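Local structure of endoglucanase EG-II (Hypocrea jecorina, 3QR3) at residues A[6-11]-A[293-298]; A[65-70]-A[109-114]; A[244-249]-A[284-289]. The protein probably hydrolyses internal beta-1,4-glucosidic bonds in cellulose, as an endoglucanase of glycoside hydrolase family 5. All blocks are in the same frame, centred on the assembly; numbering follows the deposited sequence.

All three contacts belong to one TIM barrel, and all are largely buried. Contact 1 lies deepest, with its centre about 10 Å from the centre of the chain. It joins barrel strands 5-11 and 287-296, mainly by backbone hydrogen bonds. Contact 3 uses the start of the same strand 287-296, where helix 238-251 packs on it through apolar side chains and one tyrosine. Contact 2 sits on the other side of the chain's centre from contact 3. It joins segments that follow two other barrel strands, and it relies on tryptophan rings and amides. Its N111 is exposed. The centres of contacts 2 and 3 lie about 31 Å apart.

Contact 1: A[6-11]-A[293-298]; sequences AGVNIA and WGAGSF
W293 comes first, joined to G294 by a cis peptide bond. Its CG is anti to the backbone N (chi1 -177°), so the indole lies across N9. The edge at W293 CE3 meets N9 CG at 3.3 Å. The N9 amide is busy elsewhere: OD1 accepts from R61 NH1, and ND2 donates to G292 O and T259 O. W293 NE1 is paired with Y302 OH, and a sulfate, probably from the crystallisation liquor, lies close to the ring. G294 has no side chain. A CB there would crowd W293 CG. At A295 the backbones join. A295 N donates to N9 O at 2.8 Å, nearly along the C=O axis. A295 O accepts from A11 N at 3.1 Å, with the donor above the carbonyl plane. This parallel pairing joins the first and eighth strands and closes the TIM barrel. A295 CB is on the same face of the sheet as I10 and lies 4.4 Å from I10 CD1. G296 has a positive phi (79°), and a CB would clash with A11 N. Its CA touches I10 CG2 at 3.6 Å. S297 N continues the pairing, donating to A11 O at 2.9 Å, while S297 OG bonds Y29 O. F298 brings CE2 to 3.5 Å from A11 CB and sets the same CE2 over one face of the W293 ring, toward its rim.

Contact 2: A[65-70]-A[109-114]; sequences GWQYLV and RWNGGI
W110 is the centre of this contact. Its CG is anti to the backbone N, which sends the indole from the hairpin toward helix 66-69. There it meets W66 with its edge and takes Q67 over one face. The six-membered ring of W110 presents its edge to the face of W66, a T-shaped pair with planes at 73°. W110 CE3 stands over the middle of the W66 indole, 3.4 Å from W66 CD2. W66 also meets the ring of F125. Q67 CG makes a CH-pi contact, 3.7 Å from the centroid of the W110 six-membered ring. The Q67 chain bends at chi2 (88°), which lays the amide nearly flat on the indole, with planes 14° apart. From there Q67 NE2 donates to N111 OD1 at 3.0 Å. The acceptor lies in the amide plane of Q67, but the N-H comes from above the carbonyl plane of N111. Q67 NE2 has a second acceptor in G21 O, so the amide is held from two places and its rotation is probably fixed. V70 CG2 meets W110 CH2 tip to tip at 3.9 Å, near the plane of the ring. R109 and W110 lead into a type I' turn from W110 to G113, with N111 and G112 both at positive phi. This is a beta hairpin with a two-residue loop, set in the connection after barrel strand 99-104 and packed on the short helix after strand 59-64. Such loops at the C-terminal ends of the strands border the active-site face of a TIM barrel.

Contact 3: A[244-249]-A[284-289]; sequences PLATWL and SDVYLG. With SO4 (sulfate ion), chain K.
The Y287 hydroxyl sits beside a helix backbone N-H without bonding to it. Y287 OH lies 3.3 Å from A246 N, but the angle is too poor for a hydrogen bond. Its bond is with F242 O, one turn earlier in helix 238-251, close to the kink at P244. The tyrosine therefore reaches from the strand to the helix backbone and finds its polar partner there. Y287 CG is anti to its own carbonyl carbon, and the phenol ends among three helix side chains. L245 CB touches Y287 OH at 3.4 Å. A246 CB lies 4.0 Å from Y287 CE2. On the other side of the hydroxyl-bearing carbon, L249 CD1 comes to 3.8 Å from Y287 CE1, and the two side chains cross at about a right angle. In the TIM barrel, helix 238-251 follows strand 214-219 and covers the outside of the barrel. Here it packs at the start of the last strand, 287-296, at the N-terminal end of the barrel. V286, just before that strand, points at the helix. V286 CB meets L249 CB at 3.7 Å, and this is also where the two backbones come nearest. V286 CG2 reaches A246 CA at 3.9 Å and also lies over one face of the Y287 ring, toward its rim. W248 takes no part in this apolar contact. Its indole meets the ring of F216, and W248 NE1 donates to O4 of a sulfate ion, probably from the crystallisation liquor, at 3.0 Å with an N-H...O angle of 163°. An alanine here would remove the indole, and would probably cost the sulfate this N-H bond and loosen the packing on F216. Beyond the apolar patch, D285 OD2 forms a salt bridge with R250 NE.

Contact 1: A[6-11]-A[293-298]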
loop_
_atom_site.group_PDB
_atom_site.type_symbol
_atom_site.label_atom_id
_atom_site.label_comp_id
_atom_site.label_asym_id
_atom_site.label_seq_id
_atom_site.Cartn_x
_atom_site.Cartn_y
_atom_site.Cartn_z
ATOM N N ALA A 6 -1.236 7.088 9.893
ATOM C CA ALA A 6 -0.102 6.299 10.341
ATOM C C ALA A 6 -0.623 4.889 10.472
ATOM O O ALA A 6 -1.683 4.679 11.061
ATOM C CB ALA A 6 0.397 6.785 11.695
ATOM N N GLY A 7 0.096 3.927 9.904
ATOM C CA GLY A 7 -0.324 2.545 10.008
ATOM C C GLY A 7 0.695 1.583 9.450
ATOM O O GLY A 7 1.885 1.907 9.329
ATOM N N VAL A 8 0.220 0.391 9.101
ATOM C CA VAL A 8 1.102 -0.686 8.689
ATOM C C VAL A 8 0.437 -1.560 7.633
ATOM O O VAL A 8 -0.790 -1.597 7.505
ATOM C CB VAL A 8 1.491 -1.581 9.874
ATOM C CG1 VAL A 8 2.040 -0.743 11.031
ATOM C CG2 VAL A 8 0.286 -2.370 10.319
ATOM N N ASN A 9 1.268 -2.241 6.860
ATOM C CA ASN A 9 0.809 -3.249 5.918
ATOM C C ASN A 9 0.508 -4.552 6.646
ATOM O O ASN A 9 1.353 -5.044 7.388
ATOM C CB ASN A 9 1.905 -3.506 4.901
ATOM C CG ASN A 9 1.951 -2.447 3.820
ATOM O OD1 ASN A 9 1.361 -2.624 2.767
ATOM N ND2 ASN A 9 2.649 -1.346 4.081
ATOM N N ILE A 10 -0.699 -5.081 6.446
ATOM C CA ILE A 10 -1.123 -6.363 7.012
ATOM C C ILE A 10 -1.076 -7.378 5.879
ATOM O O ILE A 10 -2.055 -7.565 5.165
ATOM C CB ILE A 10 -2.563 -6.271 7.565
ATOM C CG1 ILE A 10 -2.694 -5.056 8.494
ATOM C CG2 ILE A 10 -2.957 -7.567 8.289
ATOM C CD1 ILE A 10 -1.884 -5.184 9.791
ATOM N N ALA A 11 0.084 -8.002 5.702
ATOM C CA ALA A 11 0.365 -8.809 4.514
ATOM C C ALA A 11 -0.089 -10.269 4.643
ATOM O O ALA A 11 -0.384 -10.747 5.737
ATOM C CB ALA A 11 1.865 -8.738 4.176
ATOM N N TRP A 293 6.108 -1.471 6.592
ATOM C CA TRP A 293 6.152 -2.842 6.065
ATOM C C TRP A 293 7.084 -3.687 6.947
ATOM O O TRP A 293 8.256 -3.346 7.101
ATOM C CB TRP A 293 6.676 -2.850 4.617
ATOM C CG TRP A 293 6.677 -4.233 3.986
ATOM C CD1 TRP A 293 7.662 -5.180 4.085
ATOM C CD2 TRP A 293 5.644 -4.816 3.175
ATOM N NE1 TRP A 293 7.302 -6.313 3.391
ATOM C CE2 TRP A 293 6.070 -6.118 2.823
ATOM C CE3 TRP A 293 4.397 -4.368 2.720
ATOM C CZ2 TRP A 293 5.297 -6.976 2.034
ATOM C CZ3 TRP A 293 3.634 -5.212 1.924
ATOM C CH2 TRP A 293 4.085 -6.509 1.594
ATOM N N GLY A 294 6.586 -4.782 7.524
ATOM C CA GLY A 294 5.227 -5.259 7.323
ATOM C C GLY A 294 4.790 -6.173 8.460
ATOM O O GLY A 294 5.620 -6.799 9.125
ATOM N N ALA A 295 3.484 -6.233 8.700
ATOM C CA ALA A 295 2.928 -7.114 9.725
ATOM C C ALA A 295 1.970 -8.104 9.051
ATOM O O ALA A 295 2.183 -8.481 7.897
ATOM C CB ALA A 295 2.220 -6.299 10.820
ATOM N N GLY A 296 0.912 -8.508 9.746
ATOM C CA GLY A 296 -0.002 -9.490 9.194
ATOM C C GLY A 296 0.624 -10.871 9.343
ATOM O O GLY A 296 0.946 -11.288 10.457
ATOM N N SER A 297 0.826 -11.563 8.224
ATOM C CA SER A 297 1.291 -12.953 8.243
ATOM C C SER A 297 2.811 -13.111 8.352
ATOM O O SER A 297 3.311 -14.229 8.441
ATOM C CB SER A 297 0.745 -13.727 7.036
ATOM O OG SER A 297 -0.666 -13.884 7.132
ATOM N N PHE A 298 3.544 -12.003 8.367
ATOM C CA PHE A 298 4.971 -12.060 8.692
ATOM C C PHE A 298 5.126 -12.417 10.163
ATOM O O PHE A 298 4.307 -12.009 10.986
ATOM C CB PHE A 298 5.662 -10.726 8.417
ATOM C CG PHE A 298 5.814 -10.399 6.954
ATOM C CD1 PHE A 298 6.660 -11.141 6.150
ATOM C CD2 PHE A 298 5.138 -9.316 6.397
ATOM C CE1 PHE A 298 6.813 -10.837 4.809
ATOM C CE2 PHE A 298 5.287 -8.994 5.061
ATOM C CZ PHE A 298 6.120 -9.762 4.258
#

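Contact 2: A[65-70]-A[109-114]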
loop_
_atom_site.group_PDB
_atom_site.type_symbol
_atom_site.label_atom_id
_atom_site.label_comp_id
_atom_site.label_asym_id
_atom_site.label_seq_id
_atom_site.Cartn_x
_atom_site.Cartn_y
_atom_site.Cartn_z
ATOM N N GLY A 65 -3.037 -10.377 -4.189
ATOM C CA GLY A 65 -2.708 -10.693 -5.564
ATOM C C GLY A 65 -3.910 -10.534 -6.474
ATOM O O GLY A 65 -5.019 -10.949 -6.139
ATOM N N TRP A 66 -3.688 -9.909 -7.626
ATOM C CA TRP A 66 -4.703 -9.825 -8.673
ATOM C C TRP A 66 -5.261 -11.222 -8.976
ATOM O O TRP A 66 -6.474 -11.425 -9.005
ATOM C CB TRP A 66 -4.055 -9.235 -9.923
ATOM C CG TRP A 66 -4.947 -8.936 -11.078
ATOM C CD1 TRP A 66 -6.279 -9.223 -11.216
ATOM C CD2 TRP A 66 -4.541 -8.305 -12.292
ATOM N NE1 TRP A 66 -6.730 -8.781 -12.447
ATOM C CE2 TRP A 66 -5.676 -8.228 -13.129
ATOM C CE3 TRP A 66 -3.319 -7.806 -12.759
ATOM C CZ2 TRP A 66 -5.624 -7.664 -14.405
ATOM C CZ3 TRP A 66 -3.270 -7.247 -14.024
ATOM C CH2 TRP A 66 -4.418 -7.178 -14.831
ATOM N N GLN A 67 -4.367 -12.183 -9.176
ATOM C CA GLN A 67 -4.772 -13.544 -9.544
ATOM C C GLN A 67 -5.695 -14.138 -8.498
ATOM O O GLN A 67 -6.609 -14.894 -8.817
ATOM C CB GLN A 67 -3.552 -14.455 -9.754
ATOM C CG GLN A 67 -2.758 -14.139 -11.030
ATOM C CD GLN A 67 -1.686 -13.070 -10.818
ATOM O OE1 GLN A 67 -1.833 -12.169 -9.978
ATOM N NE2 GLN A 67 -0.591 -13.179 -11.565
ATOM N N TYR A 68 -5.460 -13.789 -7.240
ATOM C CA TYR A 68 -6.291 -14.306 -6.163
ATOM C C TYR A 68 -7.741 -13.819 -6.289
ATOM O O TYR A 68 -8.688 -14.597 -6.152
ATOM C CB TYR A 68 -5.732 -13.906 -4.790
ATOM C CG TYR A 68 -6.604 -14.419 -3.678
ATOM C CD1 TYR A 68 -6.569 -15.759 -3.307
ATOM C CD2 TYR A 68 -7.489 -13.578 -3.025
ATOM C CE1 TYR A 68 -7.381 -16.241 -2.311
ATOM C CE2 TYR A 68 -8.305 -14.047 -2.020
ATOM C CZ TYR A 68 -8.246 -15.380 -1.670
ATOM O OH TYR A 68 -9.066 -15.842 -0.674
ATOM N N LEU A 69 -7.908 -12.524 -6.541
ATOM C CA LEU A 69 -9.238 -11.919 -6.532
ATOM C C LEU A 69 -10.122 -12.458 -7.645
ATOM O O LEU A 69 -11.331 -12.590 -7.471
ATOM C CB LEU A 69 -9.154 -10.385 -6.607
ATOM C CG LEU A 69 -8.606 -9.706 -5.343
ATOM C CD1 LEU A 69 -8.545 -8.204 -5.524
ATOM C CD2 LEU A 69 -9.427 -10.071 -4.101
ATOM N N VAL A 70 -9.521 -12.769 -8.788
ATOM C CA VAL A 70 -10.282 -13.290 -9.911
ATOM C C VAL A 70 -10.054 -14.793 -10.088
ATOM O O VAL A 70 -10.425 -15.363 -11.104
ATOM C CB VAL A 70 -9.933 -12.558 -11.215
ATOM C CG1 VAL A 70 -10.374 -11.092 -11.139
ATOM C CG2 VAL A 70 -8.442 -12.672 -11.510
ATOM N N ARG A 109 1.991 -5.961 -13.648
ATOM C CA ARG A 109 2.162 -7.133 -14.482
ATOM C C ARG A 109 1.182 -8.247 -14.139
ATOM O O ARG A 109 0.632 -8.303 -13.040
ATOM C CB ARG A 109 3.595 -7.658 -14.349
ATOM C CG ARG A 109 4.639 -6.846 -15.111
ATOM C CD ARG A 109 6.049 -7.294 -14.709
ATOM N NE ARG A 109 7.097 -6.626 -15.484
ATOM C CZ ARG A 109 7.471 -5.366 -15.303
ATOM N NH1 ARG A 109 6.875 -4.619 -14.376
ATOM N NH2 ARG A 109 8.442 -4.852 -16.041
ATOM N N TRP A 110 0.963 -9.132 -15.102
ATOM C CA TRP A 110 0.259 -10.376 -14.851
ATOM C C TRP A 110 1.099 -11.488 -15.468
ATOM O O TRP A 110 1.258 -11.542 -16.690
ATOM C CB TRP A 110 -1.142 -10.303 -15.458
ATOM C CG TRP A 110 -1.933 -11.596 -15.529
ATOM C CD1 TRP A 110 -1.782 -12.611 -16.442
ATOM C CD2 TRP A 110 -3.045 -11.969 -14.699
ATOM N NE1 TRP A 110 -2.718 -13.600 -16.213
ATOM C CE2 TRP A 110 -3.503 -13.229 -15.150
ATOM C CE3 TRP A 110 -3.693 -11.361 -13.614
ATOM C CZ2 TRP A 110 -4.574 -13.897 -14.549
ATOM C CZ3 TRP A 110 -4.760 -12.027 -13.016
ATOM C CH2 TRP A 110 -5.183 -13.289 -13.482
ATOM N N ASN A 111 1.670 -12.344 -14.620
ATOM C CA ASN A 111 2.507 -13.453 -15.090
ATOM C C ASN A 111 3.569 -13.023 -16.106
ATOM O O ASN A 111 3.742 -13.654 -17.147
ATOM C CB ASN A 111 1.644 -14.592 -15.661
ATOM C CG ASN A 111 0.671 -15.149 -14.632
ATOM O OD1 ASN A 111 0.853 -14.952 -13.436
ATOM N ND2 ASN A 111 -0.370 -15.828 -15.092
ATOM N N GLY A 112 4.283 -11.952 -15.799
ATOM C CA GLY A 112 5.374 -11.512 -16.649
ATOM C C GLY A 112 4.989 -10.514 -17.731
ATOM O O GLY A 112 5.865 -9.907 -18.343
ATOM N N GLY A 113 3.693 -10.346 -17.979
ATOM C CA GLY A 113 3.234 -9.418 -19.009
ATOM C C GLY A 113 2.829 -8.071 -18.425
ATOM O O GLY A 113 2.111 -8.011 -17.430
ATOM N N ILE A 114 3.280 -6.984 -19.038
ATOM C CA ILE A 114 2.986 -5.648 -18.515
ATOM C C ILE A 114 1.606 -5.169 -18.955
ATOM O O ILE A 114 1.271 -5.211 -20.132
ATOM C CB ILE A 114 4.030 -4.628 -18.969
ATOM C CG1 ILE A 114 5.398 -4.967 -18.385
ATOM C CG2 ILE A 114 3.614 -3.218 -18.577
ATOM C CD1 ILE A 114 6.550 -4.215 -19.081
#

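Contact 3: A[244-249]-A[284-289]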
loop_
_atom_site.group_PDB
_atom_site.type_symbol
_atom_site.label_atom_id
_atom_site.label_comp_id
_atom_site.label_asym_id
_atom_site.label_seq_id
_atom_site.Cartn_x
_atom_site.Cartn_y
_atom_site.Cartn_z
ATOM N N PRO A 244 13.118 17.175 -1.598
ATOM C CA PRO A 244 12.770 17.573 -2.971
ATOM C C PRO A 244 11.317 17.249 -3.303
ATOM O O PRO A 244 10.663 18.005 -4.021
ATOM C CB PRO A 244 13.685 16.711 -3.839
ATOM C CG PRO A 244 14.794 16.290 -2.958
ATOM C CD PRO A 244 14.284 16.280 -1.552
ATOM N N LEU A 245 10.808 16.127 -2.803
ATOM C CA LEU A 245 9.424 15.767 -3.097
ATOM C C LEU A 245 8.450 16.734 -2.417
ATOM O O LEU A 245 7.484 17.179 -3.028
ATOM C CB LEU A 245 9.129 14.317 -2.690
ATOM C CG LEU A 245 7.718 13.801 -2.978
ATOM C CD1 LEU A 245 7.318 14.057 -4.442
ATOM C CD2 LEU A 245 7.630 12.316 -2.649
ATOM N N ALA A 246 8.701 17.055 -1.150
ATOM C CA ALA A 246 7.850 18.004 -0.429
ATOM C C ALA A 246 7.729 19.333 -1.182
ATOM O O ALA A 246 6.632 19.879 -1.343
ATOM C CB ALA A 246 8.383 18.243 0.993
ATOM N N THR A 247 8.870 19.851 -1.624
ATOM C CA THR A 247 8.916 21.105 -2.366
ATOM C C THR A 247 8.055 21.022 -3.614
ATOM O O THR A 247 7.229 21.904 -3.870
ATOM C CB THR A 247 10.357 21.438 -2.784
ATOM O OG1 THR A 247 11.165 21.568 -1.606
ATOM C CG2 THR A 247 10.406 22.749 -3.594
ATOM N N TRP A 248 8.256 19.954 -4.385
ATOM C CA TRP A 248 7.491 19.729 -5.606
ATOM C C TRP A 248 5.987 19.631 -5.319
ATOM O O TRP A 248 5.170 20.284 -5.971
ATOM C CB TRP A 248 7.977 18.468 -6.330
ATOM C CG TRP A 248 7.264 18.260 -7.627
ATOM C CD1 TRP A 248 7.589 18.805 -8.834
ATOM C CD2 TRP A 248 6.084 17.477 -7.843
ATOM N NE1 TRP A 248 6.689 18.405 -9.791
ATOM C CE2 TRP A 248 5.754 17.591 -9.208
ATOM C CE3 TRP A 248 5.277 16.689 -7.016
ATOM C CZ2 TRP A 248 4.652 16.944 -9.768
ATOM C CZ3 TRP A 248 4.180 16.048 -7.574
ATOM C CH2 TRP A 248 3.881 16.178 -8.938
ATOM N N LEU A 249 5.631 18.818 -4.333
ATOM C CA LEU A 249 4.238 18.663 -3.948
ATOM C C LEU A 249 3.615 19.990 -3.554
ATOM O O LEU A 249 2.471 20.288 -3.907
ATOM C CB LEU A 249 4.126 17.690 -2.773
ATOM C CG LEU A 249 4.387 16.211 -3.094
ATOM C CD1 LEU A 249 4.454 15.395 -1.812
ATOM C CD2 LEU A 249 3.313 15.665 -4.030
ATOM N N SER A 284 3.312 17.820 6.907
ATOM C CA SER A 284 2.036 17.111 6.848
ATOM C C SER A 284 1.027 17.815 5.969
ATOM O O SER A 284 -0.084 17.323 5.793
ATOM C CB SER A 284 1.446 16.928 8.254
ATOM O OG SER A 284 1.153 18.183 8.855
ATOM N N ASP A 285 1.397 18.974 5.432
ATOM C CA ASP A 285 0.541 19.622 4.442
ATOM C C ASP A 285 0.602 18.875 3.102
ATOM O O ASP A 285 -0.389 18.787 2.385
ATOM C CB ASP A 285 0.889 21.113 4.270
ATOM C CG ASP A 285 2.301 21.339 3.749
ATOM O OD1 ASP A 285 3.239 20.658 4.209
ATOM O OD2 ASP A 285 2.473 22.225 2.885
ATOM N N VAL A 286 1.769 18.331 2.775
ATOM C CA VAL A 286 1.927 17.576 1.524
ATOM C C VAL A 286 1.965 16.052 1.716
ATOM O O VAL A 286 1.633 15.291 0.799
ATOM C CB VAL A 286 3.168 18.049 0.732
ATOM C CG1 VAL A 286 3.032 19.536 0.383
ATOM C CG2 VAL A 286 4.440 17.810 1.531
ATOM N N TYR A 287 2.374 15.593 2.894
ATOM C CA TYR A 287 2.343 14.152 3.161
ATOM C C TYR A 287 1.101 13.768 3.963
ATOM O O TYR A 287 0.858 14.310 5.041
ATOM C CB TYR A 287 3.625 13.683 3.855
ATOM C CG TYR A 287 4.846 13.848 2.985
ATOM C CD1 TYR A 287 4.952 13.166 1.780
ATOM C CD2 TYR A 287 5.882 14.697 3.352
ATOM C CE1 TYR A 287 6.055 13.313 0.967
ATOM C CE2 TYR A 287 6.995 14.859 2.538
ATOM C CZ TYR A 287 7.068 14.163 1.341
ATOM O OH TYR A 287 8.162 14.298 0.520
ATOM N N LEU A 288 0.312 12.844 3.417
ATOM C CA LEU A 288 -0.941 12.420 4.043
ATOM C C LEU A 288 -0.739 11.303 5.056
ATOM O O LEU A 288 -1.579 11.082 5.921
ATOM C CB LEU A 288 -1.948 11.951 2.985
ATOM C CG LEU A 288 -2.936 13.001 2.487
ATOM C CD1 LEU A 288 -3.858 12.408 1.420
ATOM C CD2 LEU A 288 -3.743 13.549 3.647
ATOM N N GLY A 289 0.371 10.582 4.941
ATOM C CA GLY A 289 0.619 9.499 5.871
ATOM C C GLY A 289 1.793 8.606 5.539
ATOM O O GLY A 289 2.458 8.771 4.513
HETATM S S SO4 K . 5.032 18.725 -13.380
HETATM O O1 SO4 K . 4.994 17.273 -13.378
HETATM O O2 SO4 K . 5.158 19.197 -14.755
HETATM O O3 SO4 K . 3.785 19.228 -12.796
HETATM O O4 SO4 K . 6.193 19.161 -12.605
#